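Local coordinates for siderophore-interacting protein (Aeromonas hydrophila, PDB 6K2L) that binds FAD and, judging from its family, probably uses the flavin to reduce ferric siderophores so that their iron is released inside the cell, at residues Ala45-Gln56 / Ser75-Ile85. The protein carries 1 engineered substitution. Residues are numbered along the deposited sequence; the frame is centred on the assembly and turned at random.
Sequences AHIKIMLPQPGQ and SQRPIMRTFTI. With FAD (flavin-adenine dinucleotide), chain C.
R81 pairs with I49 through two backbone hydrogen bonds, I49 N to R81 O and R81 N to I49 O, one of three hydrogen-bonded pairs joining strands 46-51 and 79-89 antiparallel in the barrel of the FAD-binding domain. Followed outward, the R81 side chain starts against this neighbour: CB lies 4.0 Å from I49 CG1 and also meets the edge of the F83 ring. CG packs 4.1 Å from CD1 of L51, the two side chains crossing at about a right angle. A bend at chi2 (-70°) then leads the chain away from strand 46-51, bringing CD within 3.4 Å of FAD O5'. NE donates to FAD O1P at 3.0 Å, and NH2 to FAD O1A at 2.9 Å, so one guanidinium spans both phosphates. NH1 turns back to M80 O and also forms a salt bridge with E256; with the FAD bonds, these should limit guanidinium rotation.

The flavin's pyrimidine end lies over one F83 face, the planes clearly tilted, with CE2 3.2 Å from FAD C2, while I49 CD1 approaches the ring obliquely. T84 OG1 donates to FAD N5 at 2.8 Å, and methyl C7M sits over the centre of one H46 ring face. R81, F83 and T84 thus align diphosphate and flavin contacts along strand 79-89, recalling the RxY(T/S) motif of ferredoxin-reductase-like proteins; H46 adds one from strand 46-51. The arginine probably offsets diphosphate charge, and the N5 bond could influence flavin redox behaviour.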
ATOM      1  N   ALA A  45       6.125   5.589  -3.015  1.00 28.56           N
ATOM      2  CA  ALA A  45       6.574   6.963  -2.981  1.00 22.85           C
ATOM      3  C   ALA A  45       7.948   7.102  -3.643  1.00 22.35           C
ATOM      4  O   ALA A  45       8.602   6.121  -4.010  1.00 18.62           O
ATOM      5  CB  ALA A  45       6.594   7.444  -1.535  1.00 27.40           C
ATOM      6  N   HIS A  46       8.400   8.341  -3.799  1.00 23.21           N
ATOM      7  CA  HIS A  46       9.761   8.621  -4.227  1.00 19.51           C
ATOM      8  C   HIS A  46      10.675   8.736  -3.027  1.00 20.77           C
ATOM      9  O   HIS A  46      10.244   9.080  -1.926  1.00 23.38           O
ATOM     10  CB  HIS A  46       9.836   9.909  -5.029  1.00 19.49           C
ATOM     11  CG  HIS A  46       8.709  10.056  -5.985  1.00 34.06           C
ATOM     12  ND1 HIS A  46       8.187  11.279  -6.343  1.00 42.88           N
ATOM     13  CD2 HIS A  46       7.993   9.122  -6.659  1.00 37.56           C
ATOM     14  CE1 HIS A  46       7.196  11.092  -7.202  1.00 46.24           C
ATOM     15  NE2 HIS A  46       7.056   9.792  -7.409  1.00 43.24           N
ATOM     16  N   ILE A  47      11.940   8.423  -3.252  1.00 16.57           N
ATOM     17  CA  ILE A  47      13.008   8.674  -2.305  1.00 17.30           C
ATOM     18  C   ILE A  47      14.218   9.153  -3.091  1.00 19.35           C
ATOM     19  O   ILE A  47      14.310   8.988  -4.314  1.00 19.55           O
ATOM     20  CB  ILE A  47      13.371   7.429  -1.478  1.00 18.10           C
ATOM     21  CG1 ILE A  47      13.527   6.199  -2.375  1.00 20.10           C
ATOM     22  CG2 ILE A  47      12.319   7.163  -0.439  1.00 20.65           C
ATOM     23  CD1 ILE A  47      14.089   4.981  -1.622  1.00 16.35           C
ATOM     24  N   LYS A  48      15.153   9.748  -2.366  1.00 18.32           N
ATOM     25  CA  LYS A  48      16.498   9.981  -2.851  1.00 16.90           C
ATOM     26  C   LYS A  48      17.382   8.898  -2.253  1.00 18.14           C
ATOM     27  O   LYS A  48      17.358   8.692  -1.035  1.00 19.75           O
ATOM     28  CB  LYS A  48      16.997  11.363  -2.431  1.00 22.61           C
ATOM     29  CG  LYS A  48      16.178  12.525  -2.948  1.00 24.72           C
ATOM     30  CD  LYS A  48      15.881  12.368  -4.434  1.00 26.41           C
ATOM     31  CE  LYS A  48      15.801  13.710  -5.135  1.00 26.69           C
ATOM     32  NZ  LYS A  48      17.170  14.349  -5.143  1.00 36.66           N
ATOM     33  N   ILE A  49      18.131   8.182  -3.102  1.00 17.39           N
ATOM     34  CA  ILE A  49      19.232   7.356  -2.622  1.00 22.90           C
ATOM     35  C   ILE A  49      20.516   8.171  -2.724  1.00 20.63           C
ATOM     36  O   ILE A  49      20.689   9.003  -3.631  1.00 19.93           O
ATOM     37  CB  ILE A  49      19.343   6.011  -3.381  1.00 18.67           C
ATOM     38  CG1 ILE A  49      19.940   6.194  -4.772  1.00 18.99           C
ATOM     39  CG2 ILE A  49      18.024   5.265  -3.382  1.00 10.55           C
ATOM     40  CD1 ILE A  49      20.356   4.864  -5.444  1.00 16.44           C
ATOM     41  N   MET A  50      21.388   7.977  -1.753  1.00 20.23           N
ATOM     42  CA  MET A  50      22.623   8.736  -1.649  1.00 22.49           C
ATOM     43  C   MET A  50      23.758   7.754  -1.874  1.00 20.14           C
ATOM     44  O   MET A  50      23.934   6.805  -1.105  1.00 21.67           O
ATOM     45  CB  MET A  50      22.726   9.426  -0.291  1.00 25.20           C
ATOM     46  CG  MET A  50      21.702  10.541  -0.100  1.00 29.18           C
ATOM     47  SD  MET A  50      21.469  11.131   1.616  1.00 33.11           S
ATOM     48  CE  MET A  50      20.016  10.188   2.074  1.00 28.36           C
ATOM     49  N   LEU A  51      24.478   7.957  -2.922  1.00 20.59           N
ATOM     50  CA  LEU A  51      25.604   7.143  -3.303  1.00 23.00           C
ATOM     51  C   LEU A  51      26.896   7.914  -3.056  1.00 21.96           C
ATOM     52  O   LEU A  51      26.902   9.149  -3.063  1.00 19.46           O
ATOM     53  CB  LEU A  51      25.506   6.740  -4.783  1.00 17.97           C
ATOM     54  CG  LEU A  51      24.246   5.887  -5.041  1.00 21.14           C
ATOM     55  CD1 LEU A  51      23.596   6.147  -6.419  1.00 15.92           C
ATOM     56  CD2 LEU A  51      24.526   4.401  -4.868  1.00 17.90           C
ATOM     57  N   PRO A  52      27.985   7.210  -2.789  1.00 19.85           N
ATOM     58  CA  PRO A  52      29.292   7.861  -2.686  1.00 22.99           C
ATOM     59  C   PRO A  52      29.702   8.547  -3.982  1.00 22.11           C
ATOM     60  O   PRO A  52      29.326   8.143  -5.080  1.00 17.83           O
ATOM     61  CB  PRO A  52      30.233   6.694  -2.368  1.00 25.29           C
ATOM     62  CG  PRO A  52      29.447   5.440  -2.830  1.00 24.29           C
ATOM     63  CD  PRO A  52      28.051   5.773  -2.482  1.00 19.24           C
ATOM     64  N   GLN A  53      30.503   9.597  -3.832  1.00 23.79           N
ATOM     65  CA  GLN A  53      31.180  10.230  -4.952  1.00 23.99           C
ATOM     66  C   GLN A  53      32.311   9.339  -5.457  1.00 28.42           C
ATOM     67  O   GLN A  53      32.696   8.362  -4.804  1.00 24.01           O
ATOM     68  CB  GLN A  53      31.745  11.575  -4.523  1.00 22.86           C
ATOM     69  CG  GLN A  53      30.785  12.500  -3.849  1.00 30.24           C
ATOM     70  CD  GLN A  53      31.510  13.646  -3.144  1.00 38.54           C
ATOM     71  OE1 GLN A  53      32.622  14.052  -3.539  1.00 40.31           O
ATOM     72  NE2 GLN A  53      30.893  14.165  -2.085  1.00 33.50           N
ATOM     73  N   PRO A  54      32.873   9.660  -6.627  1.00 27.79           N
ATOM     74  CA  PRO A  54      34.046   8.909  -7.106  1.00 27.15           C
ATOM     75  C   PRO A  54      35.152   8.755  -6.083  1.00 26.14           C
ATOM     76  O   PRO A  54      35.739   7.673  -5.981  1.00 26.07           O
ATOM     77  CB  PRO A  54      34.512   9.741  -8.309  1.00 33.65           C
ATOM     78  CG  PRO A  54      33.252  10.376  -8.839  1.00 24.92           C
ATOM     79  CD  PRO A  54      32.342  10.580  -7.653  1.00 29.38           C
ATOM     80  N   GLY A  55      35.466   9.794  -5.321  1.00 24.87           N
ATOM     81  CA  GLY A  55      36.537   9.602  -4.357  1.00 23.21           C
ATOM     82  C   GLY A  55      36.134   9.044  -3.002  1.00 28.45           C
ATOM     83  O   GLY A  55      36.947   9.098  -2.073  1.00 37.90           O
ATOM     84  N   GLN A  56      34.931   8.495  -2.835  1.00 25.73           N
ATOM     85  CA  GLN A  56      34.530   8.016  -1.517  1.00 24.11           C
ATOM     86  C   GLN A  56      34.295   6.508  -1.515  1.00 23.76           C
ATOM     87  O   GLN A  56      33.867   5.920  -2.509  1.00 27.31           O
ATOM     88  CB  GLN A  56      33.268   8.725  -1.028  1.00 26.68           C
ATOM     89  CG  GLN A  56      33.319  10.251  -1.063  1.00 22.94           C
ATOM     90  CD  GLN A  56      31.948  10.848  -0.828  1.00 28.99           C
ATOM     91  OE1 GLN A  56      30.955  10.376  -1.395  1.00 32.12           O
ATOM     92  NE2 GLN A  56      31.870  11.857   0.043  1.00 35.56           N
ATOM     93  N   SER A  75      31.870  19.350   0.790  1.00 58.84           N
ATOM     94  CA  SER A  75      32.706  18.515  -0.073  1.00 58.10           C
ATOM     95  C   SER A  75      32.426  17.021   0.076  1.00 54.96           C
ATOM     96  O   SER A  75      32.952  16.219  -0.706  1.00 50.30           O
ATOM     97  CB  SER A  75      34.192  18.765   0.197  1.00 58.15           C
ATOM     98  OG  SER A  75      34.745  17.771   1.051  1.00 61.49           O
ATOM     99  N   GLN A  76      31.580  16.636   1.022  1.00 53.87           N
ATOM    100  CA  GLN A  76      31.329  15.238   1.294  1.00 53.41           C
ATOM    101  C   GLN A  76      29.887  14.867   1.033  1.00 36.23           C
ATOM    102  O   GLN A  76      29.485  13.755   1.368  1.00 34.29           O
ATOM    103  CB  GLN A  76      31.732  14.932   2.732  1.00 57.01           C
ATOM    104  CG  GLN A  76      33.227  15.064   2.840  1.00 59.87           C
ATOM    105  CD  GLN A  76      33.832  14.067   3.772  1.00 72.04           C
ATOM    106  OE1 GLN A  76      34.174  12.975   3.358  1.00 69.45           O
ATOM    107  NE2 GLN A  76      34.077  14.474   5.000  1.00 95.20           N
ATOM    108  N   ARG A  77      29.126  15.788   0.439  1.00 36.91           N
ATOM    109  CA  ARG A  77      27.782  15.538  -0.059  1.00 38.87           C
ATOM    110  C   ARG A  77      27.755  14.330  -0.996  1.00 34.44           C
ATOM    111  O   ARG A  77      28.575  14.247  -1.919  1.00 34.10           O
ATOM    112  CB  ARG A  77      27.285  16.786  -0.799  1.00 37.79           C
ATOM    113  CG  ARG A  77      25.760  17.001  -0.775  1.00 46.61           C
ATOM    114  CD  ARG A  77      25.262  17.804  -2.015  1.00 47.81           C
ATOM    115  NE  ARG A  77      25.966  19.086  -2.149  1.00 62.30           N
ATOM    116  CZ  ARG A  77      25.779  20.153  -1.364  1.00 63.97           C
ATOM    117  NH1 ARG A  77      24.887  20.125  -0.370  1.00 52.16           N
ATOM    118  NH2 ARG A  77      26.495  21.257  -1.583  1.00 59.05           N
ATOM    119  N   PRO A  78      26.834  13.398  -0.811  1.00 29.45           N
ATOM    120  CA  PRO A  78      26.733  12.262  -1.726  1.00 30.45           C
ATOM    121  C   PRO A  78      26.071  12.663  -3.044  1.00 29.11           C
ATOM    122  O   PRO A  78      25.410  13.696  -3.161  1.00 33.30           O
ATOM    123  CB  PRO A  78      25.870  11.262  -0.943  1.00 24.26           C
ATOM    124  CG  PRO A  78      25.056  12.086  -0.067  1.00 30.69           C
ATOM    125  CD  PRO A  78      25.880  13.302   0.304  1.00 32.80           C
ATOM    126  N   ILE A  79      26.277  11.821  -4.054  1.00 20.84           N
ATOM    127  CA  ILE A  79      25.506  11.913  -5.288  1.00 24.26           C
ATOM    128  C   ILE A  79      24.104  11.396  -5.011  1.00 25.99           C
ATOM    129  O   ILE A  79      23.917  10.441  -4.245  1.00 24.82           O
ATOM    130  CB  ILE A  79      26.185  11.118  -6.416  1.00 28.00           C
ATOM    131  CG1 ILE A  79      27.639  11.567  -6.568  1.00 29.73           C
ATOM    132  CG2 ILE A  79      25.446  11.292  -7.732  1.00 23.63           C
ATOM    133  CD1 ILE A  79      28.469  10.557  -7.312  1.00 32.72           C
ATOM    134  N   MET A  80      23.101  12.051  -5.583  1.00 26.58           N
ATOM    135  CA  MET A  80      21.718  11.696  -5.313  1.00 23.57           C
ATOM    136  C   MET A  80      21.068  11.169  -6.579  1.00 24.57           C
ATOM    137  O   MET A  80      21.332  11.671  -7.679  1.00 19.15           O
ATOM    138  CB  MET A  80      20.955  12.897  -4.792  1.00 23.18           C
ATOM    139  CG  MET A  80      21.767  13.656  -3.776  1.00 34.10           C
ATOM    140  SD  MET A  80      21.262  13.155  -2.135  1.00 31.89           S
ATOM    141  CE  MET A  80      19.798  14.188  -2.030  1.00 31.62           C
ATOM    142  N   ARG A  81      20.251  10.127  -6.418  1.00 19.34           N
ATOM    143  CA  ARG A  81      19.369   9.682  -7.488  1.00 19.52           C
ATOM    144  C   ARG A  81      17.976   9.501  -6.917  1.00 18.08           C
ATOM    145  O   ARG A  81      17.820   9.132  -5.756  1.00 16.44           O
ATOM    146  CB  ARG A  81      19.831   8.358  -8.121  1.00 17.76           C
ATOM    147  CG  ARG A  81      21.182   8.433  -8.840  1.00 17.67           C
ATOM    148  CD  ARG A  81      21.084   9.239 -10.083  1.00 18.07           C
ATOM    149  NE  ARG A  81      22.289   9.220 -10.912  1.00 22.61           N
ATOM    150  CZ  ARG A  81      23.241  10.157 -10.871  1.00 20.25           C
ATOM    151  NH1 ARG A  81      23.138  11.152 -10.011  1.00 18.11           N
ATOM    152  NH2 ARG A  81      24.275  10.114 -11.705  1.00 15.15           N
ATOM    153  N   THR A  82      16.960   9.713  -7.752  1.00 17.69           N
ATOM    154  CA  THR A  82      15.577   9.505  -7.347  1.00 16.12           C
ATOM    155  C   THR A  82      15.119   8.096  -7.698  1.00 14.33           C
ATOM    156  O   THR A  82      15.346   7.624  -8.814  1.00 14.61           O
ATOM    157  CB  THR A  82      14.661  10.522  -8.010  1.00 18.53           C
ATOM    158  OG1 THR A  82      15.135  11.830  -7.691  1.00 17.62           O
ATOM    159  CG2 THR A  82      13.226  10.362  -7.464  1.00 18.59           C
ATOM    160  N   PHE A  83      14.465   7.428  -6.750  1.00 16.39           N
ATOM    161  CA  PHE A  83      13.963   6.077  -6.978  1.00 13.49           C
ATOM    162  C   PHE A  83      12.630   5.924  -6.271  1.00 12.71           C
ATOM    163  O   PHE A  83      12.216   6.768  -5.485  1.00 15.10           O
ATOM    164  CB  PHE A  83      14.961   4.993  -6.514  1.00 14.64           C
ATOM    165  CG  PHE A  83      16.042   4.726  -7.527  1.00 13.68           C
ATOM    166  CD1 PHE A  83      17.124   5.580  -7.631  1.00 12.92           C
ATOM    167  CD2 PHE A  83      15.945   3.659  -8.394  1.00 11.91           C
ATOM    168  CE1 PHE A  83      18.076   5.378  -8.552  1.00 13.52           C
ATOM    169  CE2 PHE A  83      16.887   3.462  -9.341  1.00 13.48           C
ATOM    170  CZ  PHE A  83      17.967   4.324  -9.422  1.00 13.82           C
ATOM    171  N   THR A  84      11.951   4.844  -6.588  1.00 14.41           N
ATOM    172  CA  THR A  84      10.630   4.551  -6.080  1.00  9.61           C
ATOM    173  C   THR A  84      10.769   3.495  -4.997  1.00 12.42           C
ATOM    174  O   THR A  84      11.523   2.533  -5.170  1.00 13.59           O
ATOM    175  CB  THR A  84       9.770   4.027  -7.223  1.00 15.44           C
ATOM    176  OG1 THR A  84       9.764   5.009  -8.264  1.00 11.88           O
ATOM    177  CG2 THR A  84       8.314   3.673  -6.762  1.00 12.97           C
ATOM    178  N   ILE A  85      10.083   3.688  -3.872  1.00 13.79           N
ATOM    179  CA  ILE A  85       9.867   2.608  -2.909  1.00 13.91           C
ATOM    180  C   ILE A  85       8.878   1.639  -3.541  1.00 10.51           C
ATOM    181  O   ILE A  85       7.684   1.937  -3.601  1.00 13.41           O
ATOM    182  CB  ILE A  85       9.320   3.126  -1.575  1.00 13.96           C
ATOM    183  CG1 ILE A  85      10.310   4.079  -0.907  1.00 17.49           C
ATOM    184  CG2 ILE A  85       8.983   1.957  -0.692  1.00 11.99           C
ATOM    185  CD1 ILE A  85       9.784   4.708   0.383  1.00 19.52           C
TER
HETATM  186  PA  FAD C 301      22.851   8.250 -14.721  1.00 13.84           P
HETATM  187  O1A FAD C 301      24.189   8.433 -14.078  1.00 21.17           O
HETATM  188  O2A FAD C 301      21.762   9.245 -14.299  1.00 13.73           O
HETATM  189  O5B FAD C 301      22.859   8.361 -16.339  1.00 23.40           O
HETATM  190  C5B FAD C 301      23.840   7.671 -17.142  1.00 18.13           C
HETATM  191  C4B FAD C 301      23.366   7.462 -18.566  1.00 20.30           C
HETATM  192  O4B FAD C 301      22.461   6.336 -18.630  1.00 27.23           O
HETATM  193  C3B FAD C 301      22.629   8.618 -19.239  1.00 25.75           C
HETATM  194  O3B FAD C 301      22.953   8.663 -20.627  1.00 26.83           O
HETATM  195  C2B FAD C 301      21.154   8.266 -18.999  1.00 23.87           C
HETATM  196  O2B FAD C 301      20.245   8.777 -19.971  1.00 20.74           O
HETATM  197  C1B FAD C 301      21.182   6.744 -19.089  1.00 20.86           C
HETATM  198  N9A FAD C 301      20.213   6.109 -18.229  1.00 19.84           N
HETATM  199  C8A FAD C 301      19.887   6.473 -16.947  1.00 20.47           C
HETATM  200  N7A FAD C 301      18.995   5.693 -16.381  1.00 19.11           N
HETATM  201  C5A FAD C 301      18.729   4.743 -17.358  1.00 20.24           C
HETATM  202  C6A FAD C 301      17.871   3.629 -17.385  1.00 19.81           C
HETATM  203  N6A FAD C 301      17.119   3.254 -16.348  1.00 14.34           N
HETATM  204  N1A FAD C 301      17.831   2.891 -18.523  1.00 20.93           N
HETATM  205  C2A FAD C 301      18.598   3.260 -19.554  1.00 22.86           C
HETATM  206  N3A FAD C 301      19.455   4.286 -19.637  1.00 25.42           N
HETATM  207  C4A FAD C 301      19.476   4.987 -18.500  1.00 19.38           C
HETATM  208  N1  FAD C 301      14.673   4.489 -12.023  1.00 10.72           N
HETATM  209  C2  FAD C 301      14.642   3.171 -11.665  1.00 13.28           C
HETATM  210  O2  FAD C 301      15.394   2.339 -12.176  1.00 13.02           O
HETATM  211  N3  FAD C 301      13.737   2.736 -10.710  1.00 13.53           N
HETATM  212  C4  FAD C 301      12.821   3.516 -10.047  1.00 14.20           C
HETATM  213  O4  FAD C 301      12.071   3.013  -9.210  1.00 13.07           O
HETATM  214  C4X FAD C 301      12.869   4.919 -10.421  1.00 15.22           C
HETATM  215  N5  FAD C 301      12.025   5.754  -9.824  1.00 13.46           N
HETATM  216  C5X FAD C 301      12.068   7.077 -10.188  1.00 11.97           C
HETATM  217  C6  FAD C 301      11.176   7.958  -9.591  1.00 10.76           C
HETATM  218  C7  FAD C 301      11.157   9.306  -9.938  1.00 13.60           C
HETATM  219  C7M FAD C 301      10.187  10.231  -9.246  1.00 12.29           C
HETATM  220  C8  FAD C 301      12.080   9.792 -10.885  1.00 15.68           C
HETATM  221  C8M FAD C 301      12.125  11.254 -11.256  1.00 13.78           C
HETATM  222  C9  FAD C 301      12.985   8.913 -11.471  1.00 13.08           C
HETATM  223  C9A FAD C 301      12.981   7.564 -11.140  1.00 11.46           C
HETATM  224  N10 FAD C 301      13.862   6.650 -11.754  1.00 13.34           N
HETATM  225  C10 FAD C 301      13.825   5.309 -11.425  1.00 12.55           C
HETATM  226  C1' FAD C 301      14.812   7.107 -12.784  1.00 16.35           C
HETATM  227  C2' FAD C 301      16.275   7.113 -12.338  1.00 15.71           C
HETATM  228  O2' FAD C 301      16.539   8.163 -11.403  1.00 10.66           O
HETATM  229  C3' FAD C 301      17.157   7.292 -13.577  1.00 17.04           C
HETATM  230  O3' FAD C 301      17.135   6.076 -14.322  1.00 14.55           O
HETATM  231  C4' FAD C 301      18.607   7.670 -13.279  1.00 16.29           C
HETATM  232  O4' FAD C 301      19.142   8.351 -14.418  1.00 18.02           O
HETATM  233  C5' FAD C 301      19.434   6.454 -12.922  1.00 14.97           C
HETATM  234  O5' FAD C 301      20.738   6.881 -12.486  1.00 18.37           O
HETATM  235  P   FAD C 301      22.049   6.153 -12.977  1.00 15.31           P
HETATM  236  O1P FAD C 301      23.161   6.614 -12.025  1.00 19.47           O
HETATM  237  O2P FAD C 301      21.879   4.705 -13.080  1.00 16.45           O
HETATM  238  O3P FAD C 301      22.303   6.786 -14.423  1.00 18.31           O